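Local coordinates for protein histone-lysine N-methyltransferase, H3 lysine-9 specific SUVH6 (Arabidopsis thaliana, PDB 6A5K) that transfers methyl groups from S-adenosylmethionine to a lysine of histone H3 and binds DNA methylated in non-CG contexts, probably through its SRA domain, at residues Val107-Val112 / Pro170-Arg175; Val191-Tyr196 / Pro224-Val229; Leu197-Trp202 / Gln216-Pro221. The protein carries 1 engineered substitution. All coordinates share one frame; numbering follows the deposited sequence.

Contact 1: residues Val107-Val112 / Pro170-Arg175; sequences VATSIV and PVRVIR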
loop_
_atom_site.group_PDB
_atom_site.type_symbol
_atom_site.label_atom_id
_atom_site.label_comp_id
_atom_site.label_asym_id
_atom_site.label_seq_id
_atom_site.Cartn_x
_atom_site.Cartn_y
_atom_site.Cartn_z
ATOM N N VAL A 107 -9.261 31.201 9.504
ATOM C CA VAL A 107 -9.676 30.600 8.249
ATOM C C VAL A 107 -9.494 29.101 8.354
ATOM O O VAL A 107 -8.649 28.628 9.115
ATOM C CB VAL A 107 -8.876 31.134 7.043
ATOM C CG1 VAL A 107 -9.108 32.634 6.868
ATOM C CG2 VAL A 107 -7.386 30.809 7.188
ATOM N N ALA A 108 -10.297 28.354 7.604
ATOM C CA ALA A 108 -10.164 26.903 7.593
ATOM C C ALA A 108 -8.835 26.489 6.981
ATOM O O ALA A 108 -8.364 27.100 6.021
ATOM C CB ALA A 108 -11.306 26.266 6.832
ATOM N N THR A 109 -8.240 25.438 7.530
ATOM C CA THR A 109 -7.035 24.871 6.952
ATOM C C THR A 109 -7.372 23.574 6.232
ATOM O O THR A 109 -6.770 23.244 5.206
ATOM C CB THR A 109 -5.976 24.590 8.015
ATOM O OG1 THR A 109 -6.568 23.811 9.064
ATOM C CG2 THR A 109 -5.432 25.904 8.590
ATOM N N SER A 110 -8.328 22.827 6.775
ATOM C CA SER A 110 -8.643 21.536 6.160
ATOM C C SER A 110 -10.025 21.048 6.539
ATOM O O SER A 110 -10.523 21.376 7.604
ATOM C CB SER A 110 -7.600 20.486 6.553
ATOM O OG SER A 110 -7.612 20.280 7.953
ATOM N N ILE A 111 -10.655 20.279 5.657
ATOM C CA ILE A 111 -11.927 19.654 5.985
ATOM C C ILE A 111 -11.922 18.179 5.608
ATOM O O ILE A 111 -11.282 17.776 4.635
ATOM C CB ILE A 111 -13.126 20.346 5.279
ATOM C CG1 ILE A 111 -13.001 20.248 3.756
ATOM C CG2 ILE A 111 -13.250 21.799 5.730
ATOM C CD1 ILE A 111 -14.164 20.902 2.994
ATOM N N VAL A 112 -12.634 17.377 6.390
ATOM C CA VAL A 112 -12.870 15.990 6.014
ATOM C C VAL A 112 -14.296 15.880 5.492
ATOM O O VAL A 112 -15.249 16.117 6.231
ATOM C CB VAL A 112 -12.660 15.020 7.187
ATOM C CG1 VAL A 112 -12.904 13.578 6.725
ATOM C CG2 VAL A 112 -11.265 15.168 7.753
ATOM N N PRO A 170 -6.423 28.905 0.753
ATOM C CA PRO A 170 -6.645 27.508 0.363
ATOM C C PRO A 170 -7.135 26.618 1.511
ATOM O O PRO A 170 -6.841 26.873 2.682
ATOM C CB PRO A 170 -5.261 27.060 -0.123
ATOM C CG PRO A 170 -4.309 27.903 0.665
ATOM C CD PRO A 170 -4.988 29.248 0.780
ATOM N N VAL A 171 -7.885 25.580 1.154
ATOM C CA VAL A 171 -8.403 24.611 2.109
ATOM C C VAL A 171 -8.058 23.200 1.627
ATOM O O VAL A 171 -8.380 22.833 0.493
ATOM C CB VAL A 171 -9.940 24.739 2.280
ATOM C CG1 VAL A 171 -10.478 23.665 3.232
ATOM C CG2 VAL A 171 -10.320 26.137 2.764
ATOM N N ARG A 172 -7.401 22.408 2.469
ATOM C CA ARG A 172 -7.144 21.014 2.108
ATOM C C ARG A 172 -8.424 20.199 2.229
ATOM O O ARG A 172 -9.106 20.250 3.248
ATOM C CB ARG A 172 -6.048 20.397 2.984
ATOM C CG ARG A 172 -4.653 20.925 2.711
ATOM C CD ARG A 172 -3.591 20.211 3.566
ATOM N NE ARG A 172 -3.831 20.393 4.996
ATOM C CZ ARG A 172 -3.496 21.482 5.683
ATOM N NH1 ARG A 172 -2.914 22.505 5.073
ATOM N NH2 ARG A 172 -3.759 21.557 6.982
ATOM N N VAL A 173 -8.755 19.439 1.191
ATOM C CA VAL A 173 -9.915 18.572 1.271
ATOM C C VAL A 173 -9.499 17.105 1.399
ATOM O O VAL A 173 -8.791 16.569 0.544
ATOM C CB VAL A 173 -10.834 18.758 0.047
ATOM C CG1 VAL A 173 -11.874 17.639 -0.028
ATOM C CG2 VAL A 173 -11.512 20.124 0.108
ATOM N N ILE A 174 -9.907 16.486 2.503
ATOM C CA ILE A 174 -9.737 15.052 2.707
ATOM C C ILE A 174 -11.105 14.410 2.505
ATOM O O ILE A 174 -12.060 14.695 3.236
ATOM C CB ILE A 174 -9.175 14.709 4.107
ATOM C CG1 ILE A 174 -7.764 15.286 4.297
ATOM C CG2 ILE A 174 -9.128 13.201 4.329
ATOM C CD1 ILE A 174 -7.747 16.702 4.839
ATOM N N ARG A 175 -11.208 13.562 1.492
ATOM C CA ARG A 175 -12.481 12.944 1.155
ATOM C C ARG A 175 -12.610 11.575 1.802
ATOM O O ARG A 175 -11.732 10.719 1.653
ATOM C CB ARG A 175 -12.627 12.833 -0.367
ATOM C CG ARG A 175 -13.929 12.216 -0.851
ATOM C CD ARG A 175 -14.018 12.259 -2.380
ATOM N NE ARG A 175 -12.928 11.518 -3.013
ATOM C CZ ARG A 175 -12.903 10.193 -3.143
ATOM N NH1 ARG A 175 -13.914 9.463 -2.689
ATOM N NH2 ARG A 175 -11.873 9.599 -3.735
HETATM O O HOH W 1 -8.729 28.885 4.159
HETATM O O HOH W 2 -5.075 24.911 3.709
#
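I111 and V173 run side by side from neighbouring parallel strands, and their aliphatic branches form the centre of this contact. I111 CG1 sits between its own backbone N and carbonyl carbon (chi1 62°), which brings it to 3.9 Å from V173 CG2; I111 CD1 touches the same methyl. The other branch, I111 CG2, meets V171 CG1 at 4.2 Å, with the two side chains crossing at about a right angle. Further back along the strand A108 CB lies against V171 CG2, close to where L161 of helix 156-167 packs on A108. On the sheet face shared by S110, V112, R172 and I174, the tip of I174, CD1, reaches S110 CB at 4.2 Å, and V112 CG2 backs onto I174 CB.

The backbones zip together in the parallel pattern: R172 N gives to T109 O, R172 O takes I111 N, and I174 N reaches I111 O at 2.8 Å. T109 and S110 both face D98 on the far side, a classic beta bulge in strand 105-113 of the SRA domain sheet.

At the polar edge R172 and T109 lie side by side, and T109 O stands 3.7 Å above the guanidinium plane of R172, over its centre. That oxygen also takes R172 N at 2.9 Å, tilted 32° from the carbonyl plane, and a water at 2.8 Å whose other proton goes to P170 O. The guanidinium's own N-H groups go elsewhere, NH1 to I65 O and G67 O and NH2 to I89 O, while S110 OG binds H90 ND1. A buried arginine thus has several carbonyl oxygens close to its guanidinium, whose partial charges probably help offset its positive charge inside the domain.

Contact 2: residues Val191-Tyr196 / Pro224-Val229; sequences VYDGLY and PELSWV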
loop_
_atom_site.group_PDB
_atom_site.type_symbol
_atom_site.label_atom_id
_atom_site.label_comp_id
_atom_site.label_asym_id
_atom_site.label_seq_id
_atom_site.Cartn_x
_atom_site.Cartn_y
_atom_site.Cartn_z
ATOM N N VAL A 191 -8.977 10.042 1.443
ATOM C CA VAL A 191 -8.100 10.423 0.340
ATOM C C VAL A 191 -7.841 11.925 0.335
ATOM O O VAL A 191 -8.781 12.724 0.403
ATOM C CB VAL A 191 -8.708 10.010 -1.023
ATOM C CG1 VAL A 191 -7.759 10.343 -2.165
ATOM C CG2 VAL A 191 -9.050 8.526 -1.025
ATOM N N TYR A 192 -6.569 12.313 0.258
ATOM C CA TYR A 192 -6.215 13.721 0.085
ATOM C C TYR A 192 -6.463 14.174 -1.359
ATOM O O TYR A 192 -5.753 13.756 -2.280
ATOM C CB TYR A 192 -4.752 13.971 0.472
ATOM C CG TYR A 192 -4.350 15.414 0.256
ATOM C CD1 TYR A 192 -5.180 16.449 0.675
ATOM C CD2 TYR A 192 -3.172 15.739 -0.395
ATOM C CE1 TYR A 192 -4.838 17.767 0.466
ATOM C CE2 TYR A 192 -2.813 17.064 -0.603
ATOM C CZ TYR A 192 -3.650 18.067 -0.170
ATOM O OH TYR A 192 -3.309 19.377 -0.378
ATOM N N ASP A 193 -7.463 15.035 -1.553
ATOM C CA ASP A 193 -7.872 15.432 -2.900
ATOM C C ASP A 193 -7.328 16.796 -3.319
ATOM O O ASP A 193 -7.606 17.275 -4.422
ATOM C CB ASP A 193 -9.398 15.419 -3.018
ATOM C CG ASP A 193 -9.940 14.046 -3.400
ATOM O OD1 ASP A 193 -9.141 13.181 -3.831
ATOM O OD2 ASP A 193 -11.163 13.833 -3.272
ATOM N N GLY A 194 -6.536 17.411 -2.448
ATOM C CA GLY A 194 -5.839 18.633 -2.801
ATOM C C GLY A 194 -6.432 19.910 -2.232
ATOM O O GLY A 194 -7.193 19.894 -1.257
ATOM N N LEU A 195 -6.077 21.024 -2.866
ATOM C CA LEU A 195 -6.425 22.345 -2.370
ATOM C C LEU A 195 -7.628 22.934 -3.088
ATOM O O LEU A 195 -7.747 22.840 -4.310
ATOM C CB LEU A 195 -5.232 23.292 -2.506
ATOM C CG LEU A 195 -3.968 22.891 -1.746
ATOM C CD1 LEU A 195 -2.878 23.931 -1.961
ATOM C CD2 LEU A 195 -4.264 22.727 -0.273
ATOM N N TYR A 196 -8.515 23.544 -2.308
ATOM C CA TYR A 196 -9.743 24.130 -2.825
ATOM C C TYR A 196 -9.896 25.563 -2.323
ATOM O O TYR A 196 -9.281 25.950 -1.326
ATOM C CB TYR A 196 -10.967 23.313 -2.393
ATOM C CG TYR A 196 -11.158 21.984 -3.096
ATOM C CD1 TYR A 196 -12.294 21.744 -3.859
ATOM C CD2 TYR A 196 -10.215 20.961 -2.977
ATOM C CE1 TYR A 196 -12.488 20.529 -4.499
ATOM C CE2 TYR A 196 -10.399 19.744 -3.612
ATOM C CZ TYR A 196 -11.535 19.531 -4.368
ATOM O OH TYR A 196 -11.723 18.323 -5.004
ATOM N N PRO A 224 -2.529 17.788 -9.798
ATOM C CA PRO A 224 -2.716 16.454 -10.376
ATOM C C PRO A 224 -4.184 16.046 -10.312
ATOM O O PRO A 224 -4.899 16.482 -9.404
ATOM C CB PRO A 224 -1.853 15.550 -9.486
ATOM C CG PRO A 224 -0.870 16.460 -8.844
ATOM C CD PRO A 224 -1.572 17.774 -8.678
ATOM N N GLU A 225 -4.626 15.239 -11.270
ATOM C CA GLU A 225 -6.027 14.844 -11.351
ATOM C C GLU A 225 -6.488 14.105 -10.097
ATOM O O GLU A 225 -5.722 13.368 -9.480
ATOM C CB GLU A 225 -6.262 13.968 -12.581
ATOM C CG GLU A 225 -7.736 13.692 -12.874
ATOM C CD GLU A 225 -8.559 14.964 -13.008
ATOM O OE1 GLU A 225 -8.606 15.517 -14.128
ATOM O OE2 GLU A 225 -9.162 15.409 -12.001
ATOM N N LEU A 226 -7.742 14.328 -9.720
ATOM C CA LEU A 226 -8.381 13.575 -8.649
ATOM C C LEU A 226 -8.296 12.084 -8.956
ATOM O O LEU A 226 -8.509 11.670 -10.098
ATOM C CB LEU A 226 -9.843 14.009 -8.496
ATOM C CG LEU A 226 -10.052 15.479 -8.114
ATOM C CD1 LEU A 226 -11.420 15.957 -8.566
ATOM C CD2 LEU A 226 -9.892 15.665 -6.604
ATOM N N SER A 227 -7.982 11.273 -7.950
ATOM C CA SER A 227 -7.833 9.843 -8.194
ATOM C C SER A 227 -9.182 9.211 -8.552
ATOM O O SER A 227 -9.225 8.248 -9.319
ATOM C CB SER A 227 -7.190 9.131 -6.990
ATOM O OG SER A 227 -8.008 9.169 -5.831
ATOM N N TRP A 228 -10.284 9.760 -8.042
ATOM C CA TRP A 228 -11.582 9.155 -8.350
ATOM C C TRP A 228 -11.950 9.426 -9.809
ATOM O O TRP A 228 -12.645 8.631 -10.443
ATOM C CB TRP A 228 -12.687 9.641 -7.390
ATOM C CG TRP A 228 -13.111 11.094 -7.478
ATOM C CD1 TRP A 228 -12.720 12.111 -6.660
ATOM C CD2 TRP A 228 -14.055 11.665 -8.401
ATOM N NE1 TRP A 228 -13.344 13.287 -7.030
ATOM C CE2 TRP A 228 -14.164 13.036 -8.096
ATOM C CE3 TRP A 228 -14.804 11.149 -9.464
ATOM C CZ2 TRP A 228 -14.989 13.900 -8.819
ATOM C CZ3 TRP A 228 -15.628 12.007 -10.178
ATOM C CH2 TRP A 228 -15.712 13.366 -9.851
ATOM N N VAL A 229 -11.455 10.533 -10.347
ATOM C CA VAL A 229 -11.657 10.834 -11.762
ATOM C C VAL A 229 -10.848 9.868 -12.624
ATOM O O VAL A 229 -11.344 9.341 -13.633
ATOM C CB VAL A 229 -11.271 12.292 -12.078
ATOM C CG1 VAL A 229 -11.190 12.528 -13.583
ATOM C CG2 VAL A 229 -12.261 13.245 -11.425
HETATM O O HOH W 3 -9.886 11.060 -5.181
HETATM O O HOH W 4 -7.021 12.537 -5.357
#
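V191 touches S227 where strand 190-205 of the SRA domain sheet packs against the N-terminal end of helix 227-234, with water between them. V191 CG1, anti to its backbone N (chi1 -177°), comes within 3.9 Å of S227 OG. No direct hydrogen bond joins the segments.

D193 is the main partner on the strand, matched by L226 across the contact. Its OD1 receives two waters: one, at 2.6 Å from D193 OD1, also gives a proton to S227 OG and takes W228 N; the other takes S227 N at 3.0 Å and donates a proton to D193 OD1. The carboxylate therefore reaches the first amides of the helix through solvent, and its negative charge would probably sit well beside the positive end of the helix dipole. The residue at the N-cap position is L226, whose hydrocarbon side chain cannot cap, and its own N-H goes to E225 OE2. The second carboxylate oxygen, D193 OD2, is held in a salt bridge by R175 NE of the adjacent strand. It also lies 4.1 Å from W228 CD1, at the edge of the indole and near its plane, with the carboxylate and ring planes 58° apart. L226 crosses D193 at about a right angle, and its CD2 methyl rests on both the side chain, 3.6 Å from D193 CG, and the main chain, 3.5 Å from D193 O.

G194 follows with phi 103°, a backbone shape in which a CB would jam against D193 O. At the end of the segment, Y196 and L226 reach toward each other tip to tip, Y196 OH standing 3.6 Å from L226 CD2.

Contact 3: residues Leu197-Trp202 / Gln216-Pro221; sequences LVEKYW and QLRRIP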
loop_
_atom_site.group_PDB
_atom_site.type_symbol
_atom_site.label_atom_id
_atom_site.label_comp_id
_atom_site.label_asym_id
_atom_site.label_seq_id
_atom_site.Cartn_x
_atom_site.Cartn_y
_atom_site.Cartn_z
ATOM N N LEU A 197 -10.727 26.338 -3.012
ATOM C CA LEU A 197 -11.134 27.645 -2.525
ATOM C C LEU A 197 -12.608 27.586 -2.157
ATOM O O LEU A 197 -13.384 26.888 -2.810
ATOM C CB LEU A 197 -10.891 28.733 -3.575
ATOM C CG LEU A 197 -9.431 29.044 -3.930
ATOM C CD1 LEU A 197 -9.343 30.074 -5.049
ATOM C CD2 LEU A 197 -8.660 29.526 -2.707
ATOM N N VAL A 198 -12.997 28.308 -1.111
ATOM C CA VAL A 198 -14.405 28.383 -0.734
ATOM C C VAL A 198 -15.060 29.576 -1.445
ATOM O O VAL A 198 -14.604 30.712 -1.322
ATOM C CB VAL A 198 -14.578 28.508 0.796
ATOM C CG1 VAL A 198 -15.985 28.103 1.202
ATOM C CG2 VAL A 198 -13.539 27.632 1.524
ATOM N N GLU A 199 -16.125 29.307 -2.190
ATOM C CA GLU A 199 -16.736 30.312 -3.060
ATOM C C GLU A 199 -17.953 30.984 -2.438
ATOM O O GLU A 199 -18.157 32.188 -2.597
ATOM C CB GLU A 199 -17.133 29.681 -4.399
ATOM C CG GLU A 199 -15.961 29.171 -5.216
ATOM C CD GLU A 199 -16.378 28.688 -6.592
ATOM O OE1 GLU A 199 -17.490 28.135 -6.720
ATOM O OE2 GLU A 199 -15.593 28.865 -7.548
ATOM N N LYS A 200 -18.770 30.203 -1.744
ATOM C CA LYS A 200 -19.982 30.740 -1.136
ATOM C C LYS A 200 -20.525 29.784 -0.094
ATOM O O LYS A 200 -20.151 28.610 -0.056
ATOM C CB LYS A 200 -21.054 31.006 -2.199
ATOM C CG LYS A 200 -21.585 29.746 -2.867
ATOM C CD LYS A 200 -22.674 30.079 -3.890
ATOM C CE LYS A 200 -23.033 28.866 -4.740
ATOM N NZ LYS A 200 -24.048 29.201 -5.786
ATOM N N TYR A 201 -21.405 30.293 0.758
ATOM C CA TYR A 201 -22.108 29.430 1.685
ATOM C C TYR A 201 -23.568 29.842 1.788
ATOM O O TYR A 201 -23.960 30.945 1.398
ATOM C CB TYR A 201 -21.439 29.439 3.064
ATOM C CG TYR A 201 -21.780 30.621 3.941
ATOM C CD1 TYR A 201 -22.718 30.503 4.954
ATOM C CD2 TYR A 201 -21.150 31.845 3.773
ATOM C CE1 TYR A 201 -23.036 31.576 5.764
ATOM C CE2 TYR A 201 -21.456 32.924 4.580
ATOM C CZ TYR A 201 -22.399 32.781 5.574
ATOM O OH TYR A 201 -22.712 33.845 6.382
ATOM N N TRP A 202 -24.384 28.935 2.295
ATOM C CA TRP A 202 -25.781 29.241 2.497
ATOM C C TRP A 202 -26.299 28.425 3.652
ATOM O O TRP A 202 -25.591 27.609 4.228
ATOM C CB TRP A 202 -26.598 28.974 1.231
ATOM C CG TRP A 202 -26.595 27.550 0.778
ATOM C CD1 TRP A 202 -27.533 26.601 1.059
ATOM C CD2 TRP A 202 -25.614 26.911 -0.053
ATOM N NE1 TRP A 202 -27.201 25.412 0.455
ATOM C CE2 TRP A 202 -26.028 25.574 -0.232
ATOM C CE3 TRP A 202 -24.435 27.343 -0.666
ATOM C CZ2 TRP A 202 -25.297 24.661 -0.993
ATOM C CZ3 TRP A 202 -23.708 26.432 -1.425
ATOM C CH2 TRP A 202 -24.145 25.106 -1.581
ATOM N N GLN A 216 -19.866 25.847 -0.813
ATOM C CA GLN A 216 -19.398 25.363 -2.105
ATOM C C GLN A 216 -17.914 25.655 -2.261
ATOM O O GLN A 216 -17.485 26.791 -2.109
ATOM C CB GLN A 216 -20.185 25.994 -3.258
ATOM C CG GLN A 216 -19.614 25.663 -4.627
ATOM C CD GLN A 216 -20.474 26.182 -5.754
ATOM O OE1 GLN A 216 -21.608 25.744 -5.929
ATOM N NE2 GLN A 216 -19.941 27.119 -6.524
ATOM N N LEU A 217 -17.137 24.619 -2.555
ATOM C CA LEU A 217 -15.706 24.761 -2.789
ATOM C C LEU A 217 -15.368 24.372 -4.221
ATOM O O LEU A 217 -16.026 23.516 -4.811
ATOM C CB LEU A 217 -14.897 23.901 -1.814
ATOM C CG LEU A 217 -14.996 24.197 -0.313
ATOM C CD1 LEU A 217 -16.253 23.581 0.294
ATOM C CD2 LEU A 217 -13.749 23.718 0.427
ATOM N N ARG A 218 -14.339 25.005 -4.777
ATOM C CA ARG A 218 -13.881 24.679 -6.121
ATOM C C ARG A 218 -12.377 24.422 -6.113
ATOM O O ARG A 218 -11.601 25.187 -5.536
ATOM C CB ARG A 218 -14.231 25.796 -7.114
ATOM C CG ARG A 218 -13.859 25.467 -8.554
ATOM C CD ARG A 218 -14.175 26.625 -9.502
ATOM N NE ARG A 218 -15.590 26.988 -9.475
ATOM C CZ ARG A 218 -16.511 26.474 -10.285
ATOM N NH1 ARG A 218 -16.169 25.565 -11.189
ATOM N NH2 ARG A 218 -17.775 26.864 -10.190
ATOM N N ARG A 219 -11.980 23.337 -6.763
ATOM C CA ARG A 219 -10.590 22.913 -6.772
ATOM C C ARG A 219 -9.699 23.913 -7.500
ATOM O O ARG A 219 -10.036 24.391 -8.582
ATOM C CB ARG A 219 -10.473 21.533 -7.415
ATOM C CG ARG A 219 -9.213 20.772 -7.046
ATOM C CD ARG A 219 -9.352 19.322 -7.458
ATOM N NE ARG A 219 -8.259 18.493 -6.965
ATOM C CZ ARG A 219 -7.296 17.987 -7.732
ATOM N NH1 ARG A 219 -7.283 18.225 -9.036
ATOM N NH2 ARG A 219 -6.349 17.232 -7.195
ATOM N N ILE A 220 -8.563 24.233 -6.892
ATOM C CA ILE A 220 -7.605 25.148 -7.502
ATOM C C ILE A 220 -6.948 24.497 -8.718
ATOM O O ILE A 220 -6.415 23.397 -8.619
ATOM C CB ILE A 220 -6.532 25.582 -6.483
ATOM C CG1 ILE A 220 -7.172 26.437 -5.383
ATOM C CG2 ILE A 220 -5.400 26.340 -7.169
ATOM C CD1 ILE A 220 -6.277 26.647 -4.192
ATOM N N PRO A 221 -7.004 25.176 -9.876
ATOM C CA PRO A 221 -6.441 24.651 -11.126
ATOM C C PRO A 221 -4.956 24.344 -11.012
ATOM O O PRO A 221 -4.275 24.936 -10.176
ATOM C CB PRO A 221 -6.681 25.789 -12.125
ATOM C CG PRO A 221 -7.835 26.546 -11.562
ATOM C CD PRO A 221 -7.685 26.467 -10.076
#
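E199 grips two side chains of the opposite strand, one with each carboxylate oxygen. Q216 NE2 donates to E199 OE1 at 2.7 Å, nearly along the C-O bond of the acid and with that oxygen in the plane of the amide. R218 NE makes a salt bridge to E199 OE2 at 2.7 Å; the oxygen lies in the guanidinium plane, but the N-H meets the syn side 29° out of the carboxylate plane. The E199 chain, extended beyond CG, carries the carboxylate across to the other strand, and D125, just before strand 126-130, forms a salt bridge with R218 NH1. An alanine in place of E199 would probably leave the Q216 amide and R218 NE without their acid, with the Q216 end set free to turn and R218 relying on D125. K200 CE passes 3.6 Å from Q216 OE1, a close approach and not a bond.

Main-chain bonds join strands 190-205 and 211-219 as an antiparallel beta hairpin of the SRA domain. L197 and R218 form a hydrogen-bonded pair, L197 N to R218 O and R218 N to L197 O, and V198 and L217 a non-hydrogen-bonded one. The register then slips by one residue, a beta bulge: E199 N goes to Q216 O, and Q216 N to K200 O at 2.9 Å. K200 N is buried here without a partner in the model.

Apolar contacts flank the ladder. V198 CG2 lies alongside L217 CD2 at 4.1 Å. L197 CG packs on I220 CG1 at 3.7 Å, their side chains crossing at about a right angle. Q216 CB stands in plane at the edge of the W202 indole, 4.0 Å from W202 CZ3.

Contacts 1 and 3 join strands of the SRA domain sheet; contact 2 sets helix 227-234 against one, 190-205. Contact 1 and contact 2 have centres about 12 Å apart and join where strand 171-176 pairs with strand 190-205; V171 N lies 2.9 Å from Y196 O, a probable hydrogen bond. Contact 3 continues strand 190-205, about 11 Å from contact 1 between centres, and I111 CD1 packs 3.8 Å from L217 CD2. About 14 Å separates the centres of contacts 2 and 3, bridged by R219, whose NE probably bonds D193 O at 2.9 Å and NH2 P224 O at 2.7 Å. None of these residues lines the S-adenosylmethionine pocket, formed by residues between 363 and 526.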